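Local atomic coordinates of uncharacterized protein (Bacteroides caccae, PDB entry 4L7A), a protein that is of uncharacterised function but is probably a zinc-dependent peptidase of the large metallopeptidase clan whose members carry an HEXXH helix. Residues E75-V80 / V141-F146; L83-A88 / D242-D247; R133-Y138 / F206-E211; I149-K154 / E197-V202. All coordinates share one frame; numbering follows the deposited sequence.

Contact 1 (E75-V80 / V141-F146); sequences EAYDEV and VMHHEF
The phenol oxygen of Tyr-77 is gripped from two directions. Its OH lies 2.7 Å from ND1 of His-143, in a nearly straight hydrogen bond (169°) that meets the imidazole at its edge, near the ring plane; the same OH is 2.9 Å from a water that donates to the backbone O of His-143. Phenol, imidazole, water and carbonyl thus form a small closed network, and the phenol is fixed against both the side chain and the main chain of one residue. The CG of Tyr-77 stands beside its backbone N and anti to the carbonyl carbon (chi1 -79°), which sends the long ring out from helix 59-81 to helix 131-153. A tyrosine suits the place because it bridges the 10.4 Å between the CA atoms of Tyr-77 and His-143 and still carries a polar end. The two rings meet rim to rim, with planes at 39°, and do not stack. Phe-146, one helical turn beyond His-143, presents the edge of its ring: CD2 is 3.8 Å from OH of Tyr-77 and 4.1 Å from CE2 of the same ring. Trp-73 packs edge-to-face on Tyr-77 and stacks with Phe-146, while Leu-251 of helix 248-260 also touches the tyrosine. His-143 directly precedes the HEXXH sequence that starts at His-144, probably part of a zinc site. The hydroxyl is buried among rings, with the imidazole and one ordered water as its partners, and these two bonds to a single residue fix where the end of the phenol sits.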
# COMPACT_ATOMS: atom_id res chain seq x y z
N GLU A 75 8.25 3.88 8.05
CA GLU A 75 8.39 4.73 9.20
C GLU A 75 7.08 5.09 9.89
O GLU A 75 7.10 5.41 11.09
CB GLU A 75 9.18 6.00 8.89
CG GLU A 75 10.68 5.74 8.77
CD GLU A 75 11.44 7.03 8.48
OE1 GLU A 75 11.12 8.10 9.04
OE2 GLU A 75 12.33 7.00 7.65
N ALA A 76 5.96 5.01 9.17
CA ALA A 76 4.67 5.31 9.77
C ALA A 76 4.22 4.19 10.69
O ALA A 76 3.76 4.38 11.82
CB ALA A 76 3.63 5.58 8.66
N TYR A 77 4.35 3.01 10.16
CA TYR A 77 4.10 1.80 10.91
C TYR A 77 5.03 1.74 12.12
O TYR A 77 4.56 1.41 13.22
CB TYR A 77 4.27 0.58 10.02
CG TYR A 77 3.10 0.25 9.09
CD1 TYR A 77 2.21 1.21 8.62
CD2 TYR A 77 2.91 -1.08 8.64
CE1 TYR A 77 1.13 0.87 7.75
CE2 TYR A 77 1.90 -1.42 7.78
CZ TYR A 77 0.99 -0.45 7.34
OH TYR A 77 -0.01 -0.84 6.53
N ASP A 78 6.31 2.09 11.95
CA ASP A 78 7.23 2.09 13.08
C ASP A 78 6.76 3.08 14.13
O ASP A 78 6.70 2.74 15.28
CB ASP A 78 8.66 2.51 12.70
CG ASP A 78 9.41 1.46 11.92
OD1 ASP A 78 9.02 0.27 11.93
OD2 ASP A 78 10.46 1.84 11.33
N GLU A 79 6.43 4.30 13.71
CA GLU A 79 6.01 5.34 14.65
C GLU A 79 4.81 4.93 15.51
O GLU A 79 4.75 5.21 16.69
CB GLU A 79 5.65 6.62 13.88
CG GLU A 79 5.50 7.85 14.74
CD GLU A 79 5.15 9.10 13.91
OE1 GLU A 79 5.74 9.37 12.85
OE2 GLU A 79 4.23 9.79 14.32
N VAL A 80 3.82 4.28 14.90
CA VAL A 80 2.63 3.95 15.65
C VAL A 80 2.64 2.56 16.27
O VAL A 80 2.12 2.39 17.36
CB VAL A 80 1.41 4.12 14.77
CG1 VAL A 80 0.12 3.78 15.54
CG2 VAL A 80 1.38 5.59 14.31
N VAL A 141 -2.97 -0.26 -2.49
CA VAL A 141 -2.79 -1.71 -2.64
C VAL A 141 -1.77 -2.29 -1.65
O VAL A 141 -1.96 -3.39 -1.12
CB VAL A 141 -2.35 -2.07 -4.07
CG1 VAL A 141 -2.08 -3.50 -4.17
CG2 VAL A 141 -3.51 -1.72 -5.02
N MSE A 142 -0.72 -1.55 -1.38
CA MSE A 142 0.25 -2.01 -0.41
C MSE A 142 -0.35 -2.21 0.99
O MSE A 142 -0.20 -3.28 1.55
CB MSE A 142 1.48 -1.08 -0.35
CG MSE A 142 2.34 -1.22 -1.62
SE MSE A 142 3.63 0.25 -1.81
CE MSE A 142 5.08 -0.64 -0.83
N HIS A 143 -0.99 -1.17 1.53
CA HIS A 143 -1.64 -1.31 2.84
C HIS A 143 -2.66 -2.42 2.84
O HIS A 143 -2.87 -3.10 3.84
CB HIS A 143 -2.29 -0.01 3.33
CG HIS A 143 -1.31 1.08 3.57
ND1 HIS A 143 -0.34 1.00 4.56
CD2 HIS A 143 -1.08 2.25 2.91
CE1 HIS A 143 0.42 2.08 4.52
NE2 HIS A 143 0.01 2.84 3.52
N HIS A 144 -3.30 -2.65 1.71
CA HIS A 144 -4.29 -3.72 1.63
C HIS A 144 -3.54 -5.06 1.88
O HIS A 144 -3.96 -5.86 2.67
CB HIS A 144 -5.03 -3.72 0.28
CG HIS A 144 -5.86 -4.95 0.03
ND1 HIS A 144 -7.20 -4.89 -0.26
CD2 HIS A 144 -5.53 -6.26 -0.01
CE1 HIS A 144 -7.67 -6.11 -0.46
NE2 HIS A 144 -6.66 -6.96 -0.35
N GLU A 145 -2.46 -5.29 1.17
CA GLU A 145 -1.68 -6.55 1.28
C GLU A 145 -1.03 -6.72 2.62
O GLU A 145 -1.00 -7.85 3.14
CB GLU A 145 -0.64 -6.60 0.21
CG GLU A 145 -1.24 -6.68 -1.22
CD GLU A 145 -1.92 -8.02 -1.48
OE1 GLU A 145 -1.36 -9.08 -1.05
OE2 GLU A 145 -3.01 -8.03 -2.08
N PHE A 146 -0.55 -5.63 3.21
CA PHE A 146 0.01 -5.72 4.55
C PHE A 146 -1.06 -6.13 5.56
O PHE A 146 -0.83 -7.00 6.38
CB PHE A 146 0.75 -4.48 4.98
CG PHE A 146 1.75 -4.01 3.97
CD1 PHE A 146 2.36 -4.87 3.08
CD2 PHE A 146 2.09 -2.67 3.91
CE1 PHE A 146 3.27 -4.39 2.14
CE2 PHE A 146 3.02 -2.21 3.00
CZ PHE A 146 3.60 -3.06 2.11
O HOH W 1 -2.67 -1.94 6.35

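Contact 2 (L83-A88 / D242-D247); sequences LDFTRA and DSWQVD
Phe-85 swings its ring out with CG opposite the backbone N (chi1 167°), while Val-246 holds CG2 anti to its own carbonyl carbon, and the two choices bring a methyl group down onto an aromatic face. CG2 of Val-246 sits 3.6 Å from the centroid of the Phe-85 ring and only 8° off the ring normal, a well-centred CH-pi contact. All six ring carbons of Phe-85 lie within 3.7 to 4.1 Å of CG2 of Val-246, as expected for a methyl centred over the face. Trp-244 joins through two different parts. Its CB lies 4.0 Å from CD1 of Phe-85, and CZ3, on the six-membered ring of the indole, reaches CB of Ala-88 at 3.8 Å. A small alanine one turn after Phe-85 allows the broad indole to lie close to helix 83-88. Between Trp-244 and Val-246, Gln-245 takes a positive phi (54°) where helix 211-244 ends; the chain turns there and both neighbours still face the short helix. The indole's polar edge is served separately, NE1 bonding to OH of Tyr-239, and Lys-154 makes a cation-pi contact with the ring. Met-240 and Leu-150 add to the apolar surroundings of Phe-85. No hydrogen bond crosses between the segments, so the join depends on shape and dispersion, with the methyl centred on the ring giving it direction.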
# COMPACT_ATOMS: atom_id res chain seq x y z
N LEU A 83 8.68 -1.48 15.65
CA LEU A 83 9.44 -2.15 14.64
C LEU A 83 8.91 -3.56 14.44
O LEU A 83 8.79 -4.04 13.30
CB LEU A 83 10.91 -2.17 14.99
CG LEU A 83 11.79 -2.76 13.90
CD1 LEU A 83 11.92 -1.76 12.75
CD2 LEU A 83 13.19 -3.20 14.44
N ASP A 84 8.48 -4.19 15.53
CA ASP A 84 7.98 -5.56 15.45
C ASP A 84 6.72 -5.69 14.65
O ASP A 84 6.53 -6.63 13.88
CB ASP A 84 7.74 -6.12 16.85
CG ASP A 84 9.03 -6.43 17.56
OD1 ASP A 84 10.01 -6.70 16.88
OD2 ASP A 84 9.09 -6.37 18.80
N PHE A 85 5.86 -4.71 14.78
CA PHE A 85 4.63 -4.66 13.98
C PHE A 85 4.97 -4.51 12.51
O PHE A 85 4.50 -5.26 11.63
CB PHE A 85 3.76 -3.49 14.47
CG PHE A 85 2.65 -3.14 13.55
CD1 PHE A 85 1.53 -3.94 13.47
CD2 PHE A 85 2.69 -1.99 12.81
CE1 PHE A 85 0.49 -3.64 12.64
CE2 PHE A 85 1.62 -1.63 11.95
CZ PHE A 85 0.53 -2.46 11.86
N THR A 86 5.82 -3.53 12.22
CA THR A 86 6.22 -3.28 10.82
C THR A 86 6.78 -4.52 10.20
O THR A 86 6.39 -4.88 9.09
CB THR A 86 7.22 -2.12 10.72
OG1 THR A 86 6.70 -1.02 11.45
CG2 THR A 86 7.45 -1.68 9.27
N ARG A 87 7.67 -5.19 10.92
CA ARG A 87 8.27 -6.41 10.42
C ARG A 87 7.25 -7.49 10.22
O ARG A 87 7.43 -8.34 9.37
CB ARG A 87 9.42 -6.91 11.33
CG ARG A 87 10.68 -6.02 11.24
CD ARG A 87 11.62 -6.17 12.46
NE ARG A 87 12.22 -7.50 12.46
CZ ARG A 87 13.21 -7.91 11.65
NH1 ARG A 87 13.75 -7.11 10.72
NH2 ARG A 87 13.69 -9.14 11.76
N ALA A 88 6.19 -7.51 11.04
CA ALA A 88 5.23 -8.61 10.97
C ALA A 88 4.40 -8.63 9.69
O ALA A 88 3.90 -9.67 9.32
CB ALA A 88 4.29 -8.61 12.17
N ASP A 242 -6.52 -4.75 19.81
CA ASP A 242 -6.40 -5.94 20.61
C ASP A 242 -5.27 -6.86 20.12
O ASP A 242 -4.59 -7.43 20.93
CB ASP A 242 -7.72 -6.74 20.64
CG ASP A 242 -8.88 -5.99 21.27
OD1 ASP A 242 -8.64 -4.95 21.93
OD2 ASP A 242 -10.04 -6.42 21.05
N SER A 243 -5.10 -6.99 18.80
CA SER A 243 -4.18 -7.97 18.27
C SER A 243 -2.80 -7.40 18.01
O SER A 243 -1.84 -8.13 18.06
CB SER A 243 -4.74 -8.57 16.95
OG SER A 243 -5.89 -9.35 17.25
N TRP A 244 -2.69 -6.10 17.68
CA TRP A 244 -1.40 -5.56 17.30
C TRP A 244 -0.95 -4.34 18.09
O TRP A 244 0.09 -3.78 17.80
CB TRP A 244 -1.39 -5.25 15.79
CG TRP A 244 -1.67 -6.46 14.97
CD1 TRP A 244 -2.86 -6.82 14.41
CD2 TRP A 244 -0.75 -7.52 14.68
NE1 TRP A 244 -2.73 -8.00 13.72
CE2 TRP A 244 -1.45 -8.49 13.91
CE3 TRP A 244 0.61 -7.72 14.94
CZ2 TRP A 244 -0.84 -9.64 13.39
CZ3 TRP A 244 1.23 -8.89 14.46
CH2 TRP A 244 0.50 -9.83 13.68
N GLN A 245 -1.75 -3.93 19.07
CA GLN A 245 -1.48 -2.71 19.86
C GLN A 245 -1.29 -1.50 18.96
O GLN A 245 -0.48 -0.66 19.20
CB GLN A 245 -0.30 -2.90 20.80
CG GLN A 245 -0.55 -4.00 21.83
CD GLN A 245 -0.45 -5.42 21.25
OE1 GLN A 245 0.51 -5.78 20.57
NE2 GLN A 245 -1.47 -6.23 21.51
N VAL A 246 -2.07 -1.40 17.91
CA VAL A 246 -1.95 -0.26 17.02
C VAL A 246 -3.23 0.54 17.12
O VAL A 246 -4.32 -0.01 17.02
CB VAL A 246 -1.76 -0.75 15.56
CG1 VAL A 246 -2.05 0.36 14.57
CG2 VAL A 246 -0.39 -1.29 15.36
N ASP A 247 -3.08 1.85 17.26
CA ASP A 247 -4.19 2.80 17.21
C ASP A 247 -4.37 3.20 15.72
O ASP A 247 -3.58 3.96 15.16
CB ASP A 247 -3.84 3.98 18.11
CG ASP A 247 -4.88 5.10 18.08
OD1 ASP A 247 -5.76 5.13 17.17
OD2 ASP A 247 -4.78 5.99 18.95

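Contact 3 (R133-Y138 / F206-E211); sequences RMNEYY and FLTYPE
Asn-135 lays its amide alongside the side chain of Thr-208, the two sliding past each other in opposite directions. CG of Asn-135 is 3.9 Å from CB of Thr-208, and OD1 of the asparagine lies 4.0 Å from the threonine methyl, CG2. The amide nitrogen comes nearer to the main chain: ND2 of Asn-135 is 3.2 Å from the backbone O of Thr-208, but the approach is too badly angled for a hydrogen bond. The touch is therefore van der Waals packing. It suits a short amide on one side and a compact beta-branched residue on the other, because the CA atoms of Asn-135 and Thr-208 are just 6.5 Å apart. Thr-208 places OG1 between its backbone N and carbonyl carbon (chi1 59°), where the hydroxyl bonds back to O of Ala-204 in the preceding turn; CG2 is then turned to the asparagine. The same methyl-bearing side chain touches Lys-140 and His-143 farther along helix 131-153. Within that helix, Arg-133 and exposed Glu-136 form a salt bridge, NH2 of Arg-133 lying 2.7 Å from OE1 of Glu-136, although its hydrogen-bond geometry is weak. Thr-208 ends helix 195-208; Tyr-209 leaves helical geometry, and Pro-210 is the N-cap of helix 211-244. The contact thus joins the early part of the helix bearing the HEXXH sequence to the C-terminal end of helix 195-208, whose Glu-197 is placed in the sequence like the third zinc ligand of gluzincins.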
# COMPACT_ATOMS: atom_id res chain seq x y z
N ARG A 133 -2.30 10.54 -6.25
CA ARG A 133 -1.78 9.66 -7.30
C ARG A 133 -0.88 8.56 -6.74
O ARG A 133 -0.96 7.40 -7.19
CB ARG A 133 -1.00 10.46 -8.35
CG ARG A 133 -1.78 11.53 -9.11
CD ARG A 133 -2.67 10.97 -10.18
NE ARG A 133 -3.78 10.31 -9.54
CZ ARG A 133 -4.94 10.88 -9.24
NH1 ARG A 133 -5.22 12.13 -9.56
NH2 ARG A 133 -5.86 10.16 -8.61
N MSE A 134 -0.04 8.90 -5.75
CA MSE A 134 0.82 7.91 -5.06
C MSE A 134 -0.02 6.85 -4.34
O MSE A 134 0.29 5.66 -4.32
CB MSE A 134 1.78 8.56 -4.06
CG MSE A 134 2.70 9.53 -4.73
SE MSE A 134 3.91 8.66 -6.00
CE MSE A 134 5.15 7.94 -4.69
N ASN A 135 -1.10 7.28 -3.75
CA ASN A 135 -2.04 6.32 -3.11
C ASN A 135 -2.74 5.48 -4.18
O ASN A 135 -2.84 4.25 -4.06
CB ASN A 135 -3.02 7.07 -2.23
CG ASN A 135 -2.39 7.51 -0.94
OD1 ASN A 135 -1.41 6.90 -0.49
ND2 ASN A 135 -2.99 8.53 -0.28
N GLU A 136 -3.17 6.13 -5.23
CA GLU A 136 -3.87 5.36 -6.26
C GLU A 136 -2.92 4.30 -6.89
O GLU A 136 -3.30 3.18 -7.04
CB GLU A 136 -4.45 6.28 -7.32
CG GLU A 136 -5.20 5.59 -8.42
CD GLU A 136 -5.44 6.51 -9.67
OE1 GLU A 136 -5.25 7.75 -9.61
OE2 GLU A 136 -5.81 5.97 -10.71
N TYR A 137 -1.69 4.66 -7.22
CA TYR A 137 -0.83 3.79 -7.95
C TYR A 137 -0.20 2.70 -7.08
O TYR A 137 0.07 1.62 -7.57
CB TYR A 137 0.34 4.60 -8.55
CG TYR A 137 -0.02 5.65 -9.57
CD1 TYR A 137 -1.12 5.49 -10.41
CD2 TYR A 137 0.75 6.82 -9.70
CE1 TYR A 137 -1.46 6.48 -11.35
CE2 TYR A 137 0.41 7.81 -10.64
CZ TYR A 137 -0.68 7.62 -11.47
OH TYR A 137 -1.04 8.59 -12.39
N TYR A 138 0.08 3.02 -5.81
CA TYR A 138 0.96 2.25 -4.99
C TYR A 138 0.50 2.01 -3.57
O TYR A 138 0.44 0.86 -3.20
CB TYR A 138 2.34 2.87 -4.88
CG TYR A 138 3.04 3.20 -6.17
CD1 TYR A 138 3.16 2.25 -7.20
CD2 TYR A 138 3.60 4.43 -6.36
CE1 TYR A 138 3.83 2.54 -8.39
CE2 TYR A 138 4.31 4.75 -7.52
CZ TYR A 138 4.41 3.80 -8.56
OH TYR A 138 5.12 4.14 -9.70
N PHE A 206 -9.23 3.33 4.86
CA PHE A 206 -9.19 4.17 6.02
C PHE A 206 -7.81 4.80 6.18
O PHE A 206 -7.71 6.00 6.48
CB PHE A 206 -9.56 3.39 7.29
CG PHE A 206 -9.68 4.27 8.49
CD1 PHE A 206 -10.71 5.20 8.58
CD2 PHE A 206 -8.76 4.20 9.51
CE1 PHE A 206 -10.85 6.05 9.69
CE2 PHE A 206 -8.88 5.02 10.64
CZ PHE A 206 -9.95 5.96 10.72
N LEU A 207 -6.74 4.03 5.94
CA LEU A 207 -5.42 4.55 6.14
C LEU A 207 -4.98 5.55 5.07
O LEU A 207 -4.20 6.39 5.38
CB LEU A 207 -4.38 3.41 6.28
CG LEU A 207 -4.49 2.54 7.52
CD1 LEU A 207 -3.36 1.48 7.55
CD2 LEU A 207 -4.41 3.45 8.76
N THR A 208 -5.46 5.43 3.84
CA THR A 208 -4.95 6.23 2.73
C THR A 208 -5.92 7.35 2.25
O THR A 208 -5.45 8.37 1.78
CB THR A 208 -4.63 5.37 1.49
OG1 THR A 208 -5.79 4.66 1.04
CG2 THR A 208 -3.56 4.38 1.79
N TYR A 209 -7.24 7.17 2.39
CA TYR A 209 -8.23 8.20 1.94
C TYR A 209 -8.15 9.49 2.78
O TYR A 209 -8.19 9.42 4.02
CB TYR A 209 -9.65 7.67 2.04
CG TYR A 209 -10.09 6.72 0.94
CD1 TYR A 209 -9.17 6.07 0.12
CD2 TYR A 209 -11.43 6.35 0.82
CE1 TYR A 209 -9.58 5.20 -0.88
CE2 TYR A 209 -11.85 5.46 -0.17
CZ TYR A 209 -10.94 4.91 -1.02
OH TYR A 209 -11.34 4.03 -1.97
N PRO A 210 -7.99 10.65 2.13
CA PRO A 210 -8.16 11.85 2.91
C PRO A 210 -9.62 11.90 3.39
O PRO A 210 -10.53 11.26 2.84
CB PRO A 210 -7.91 12.97 1.91
CG PRO A 210 -7.06 12.37 0.82
CD PRO A 210 -7.54 10.94 0.77
N GLU A 211 -9.80 12.69 4.39
CA GLU A 211 -11.07 12.85 4.99
C GLU A 211 -12.21 13.11 3.99
O GLU A 211 -13.25 12.47 4.09
CB GLU A 211 -10.96 13.96 6.00
CG GLU A 211 -12.13 14.06 6.92
CD GLU A 211 -11.98 15.23 7.88
OE1 GLU A 211 -10.98 15.26 8.65
OE2 GLU A 211 -12.85 16.12 7.82

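Contact 4 (I149-K154 / E197-V202); sequences ILHQKK and EDIAEV
His-151 meets Ile-199 and Ala-200 where helix 131-153, which carries HEXXH, packs on helix 195-208, which carries Glu-197, a pairing of motif helices consistent with the zincin fold expected of this clan. The imidazole and the isoleucine approach from opposite directions. CE1 of His-151 is 3.7 Å from CG2 of Ile-199, and ND1 of the histidine lies 3.9 Å from the same methyl. The other branch runs along the same side of the ring, CD1 of Ile-199 lying 4.1 Å from NE2 of His-151. Both branches thus lie against one side of the imidazole, and a beta-branched residue suits the place by offering it a broad apolar surface. CG1 of Ile-199 runs anti to the backbone N (chi1 -173°), carrying CD1 along the ring to NE2. Ala-200 adds a plain packing contact through its backbone: its N lies near the plane of the imidazole, at the ring edge, 4.1 Å from CE1 of His-151. A histidine here gives a flat, compact group that bridges helices whose CA atoms, at His-151 and Ala-200, are 8.5 Å apart. Farther out, Tyr-156, Tyr-160 and Val-236 pack on Ile-199. Glu-197 and Glu-201 are spaced as in gluzincins such as thermolysin, where the first acid binds metal and the second steadies a ligand histidine; the same roles are possible here. Glu-201 is held at both oxygens, OE1 by NZ of Lys-140 and OG1 of Thr-188, and OE2 by ND1 of His-144.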
# COMPACT_ATOMS: atom_id res chain seq x y z
N ILE A 149 -1.64 -9.88 5.45
CA ILE A 149 -0.61 -10.63 6.20
C ILE A 149 -0.90 -10.56 7.69
O ILE A 149 -0.76 -11.56 8.40
CB ILE A 149 0.81 -10.09 5.89
CG1 ILE A 149 1.20 -10.42 4.44
CG2 ILE A 149 1.86 -10.69 6.83
CD1 ILE A 149 2.49 -9.64 3.96
N LEU A 150 -1.32 -9.39 8.17
CA LEU A 150 -1.70 -9.32 9.58
C LEU A 150 -2.81 -10.34 9.88
O LEU A 150 -2.77 -11.09 10.91
CB LEU A 150 -2.15 -7.92 9.99
CG LEU A 150 -1.12 -6.80 9.91
CD1 LEU A 150 -1.76 -5.44 10.13
CD2 LEU A 150 0.04 -7.07 10.93
N HIS A 151 -3.81 -10.36 9.02
CA HIS A 151 -4.95 -11.28 9.19
C HIS A 151 -4.59 -12.74 9.18
O HIS A 151 -5.17 -13.48 9.93
CB HIS A 151 -6.03 -11.02 8.20
CG HIS A 151 -6.49 -9.60 8.21
ND1 HIS A 151 -7.04 -9.00 7.11
CD2 HIS A 151 -6.44 -8.66 9.18
CE1 HIS A 151 -7.30 -7.73 7.40
NE2 HIS A 151 -6.98 -7.51 8.67
N GLN A 152 -3.62 -13.12 8.36
CA GLN A 152 -3.10 -14.49 8.31
C GLN A 152 -2.40 -14.87 9.60
O GLN A 152 -2.60 -15.96 10.11
CB GLN A 152 -2.12 -14.69 7.14
CG GLN A 152 -2.82 -14.57 5.77
CD GLN A 152 -1.90 -14.80 4.52
OE1 GLN A 152 -0.84 -14.18 4.36
NE2 GLN A 152 -2.34 -15.68 3.63
N LYS A 153 -1.62 -13.95 10.15
CA LYS A 153 -0.90 -14.24 11.39
C LYS A 153 -1.79 -14.21 12.61
O LYS A 153 -1.65 -15.04 13.51
CB LYS A 153 0.22 -13.26 11.58
CG LYS A 153 1.39 -13.43 10.61
CD LYS A 153 2.46 -12.51 11.08
CE LYS A 153 3.81 -12.84 10.51
NZ LYS A 153 3.75 -12.81 9.07
N LYS A 154 -2.71 -13.23 12.68
CA LYS A 154 -3.69 -13.17 13.76
C LYS A 154 -5.07 -12.95 13.18
O LYS A 154 -5.41 -11.83 12.74
CB LYS A 154 -3.33 -12.08 14.77
CG LYS A 154 -2.06 -12.33 15.49
CD LYS A 154 -1.77 -11.26 16.50
CE LYS A 154 -0.35 -11.41 16.93
NZ LYS A 154 -0.06 -10.44 17.95
N GLU A 197 -11.34 -9.81 1.71
CA GLU A 197 -10.99 -8.61 0.95
C GLU A 197 -11.66 -7.34 1.50
O GLU A 197 -11.06 -6.24 1.48
CB GLU A 197 -11.21 -8.78 -0.56
CG GLU A 197 -9.99 -9.44 -1.22
CD GLU A 197 -9.79 -10.83 -0.73
OE1 GLU A 197 -10.68 -11.66 -1.06
OE2 GLU A 197 -8.82 -11.08 0.03
N ASP A 198 -12.87 -7.49 2.03
CA ASP A 198 -13.64 -6.41 2.64
C ASP A 198 -12.83 -5.79 3.80
O ASP A 198 -12.55 -4.60 3.81
CB ASP A 198 -15.00 -6.96 3.10
CG ASP A 198 -15.94 -5.91 3.66
OD1 ASP A 198 -15.53 -4.78 4.00
OD2 ASP A 198 -17.14 -6.22 3.74
N ILE A 199 -12.39 -6.60 4.73
CA ILE A 199 -11.67 -6.04 5.82
C ILE A 199 -10.28 -5.46 5.39
O ILE A 199 -9.88 -4.41 5.93
CB ILE A 199 -11.59 -7.01 6.98
CG1 ILE A 199 -10.97 -6.30 8.17
CG2 ILE A 199 -10.87 -8.34 6.60
CD1 ILE A 199 -10.97 -7.13 9.44
N ALA A 200 -9.58 -6.06 4.42
CA ALA A 200 -8.35 -5.48 3.93
C ALA A 200 -8.60 -4.10 3.27
O ALA A 200 -7.80 -3.20 3.43
CB ALA A 200 -7.61 -6.42 2.93
N GLU A 201 -9.74 -3.97 2.57
CA GLU A 201 -10.12 -2.72 1.91
C GLU A 201 -10.53 -1.65 2.90
O GLU A 201 -10.16 -0.48 2.72
CB GLU A 201 -11.26 -2.94 0.93
CG GLU A 201 -10.85 -3.66 -0.38
CD GLU A 201 -10.01 -2.74 -1.28
OE1 GLU A 201 -10.64 -1.96 -2.03
OE2 GLU A 201 -8.75 -2.77 -1.21
N VAL A 202 -11.28 -2.01 3.93
CA VAL A 202 -11.66 -1.03 4.94
C VAL A 202 -10.40 -0.47 5.54
O VAL A 202 -10.23 0.71 5.64
CB VAL A 202 -12.62 -1.63 5.97
CG1 VAL A 202 -12.80 -0.69 7.16
CG2 VAL A 202 -13.95 -1.92 5.33

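How the contacts relate
Contacts 1, 3 and 4 are buried and share helix 131-153; contacts 3 and 4 join it to the same partner, helix 195-208, at centres about 17 Å apart. Contact 2 lies nearer the periphery, its centre about 16 Å from the centre of the chain against about 7 Å for contact 1, and closes a long loop that encloses contacts 3 and 4. Only contact 1 has a hydrogen bond across its segments; the others rest on packing. Neighbours knit together directly: His-144 ND1 pairs with Glu-201 OE2 between contacts 1 and 4, tying the two motif helices, and Ser-243 O with Lys-154 NZ between contacts 2 and 4.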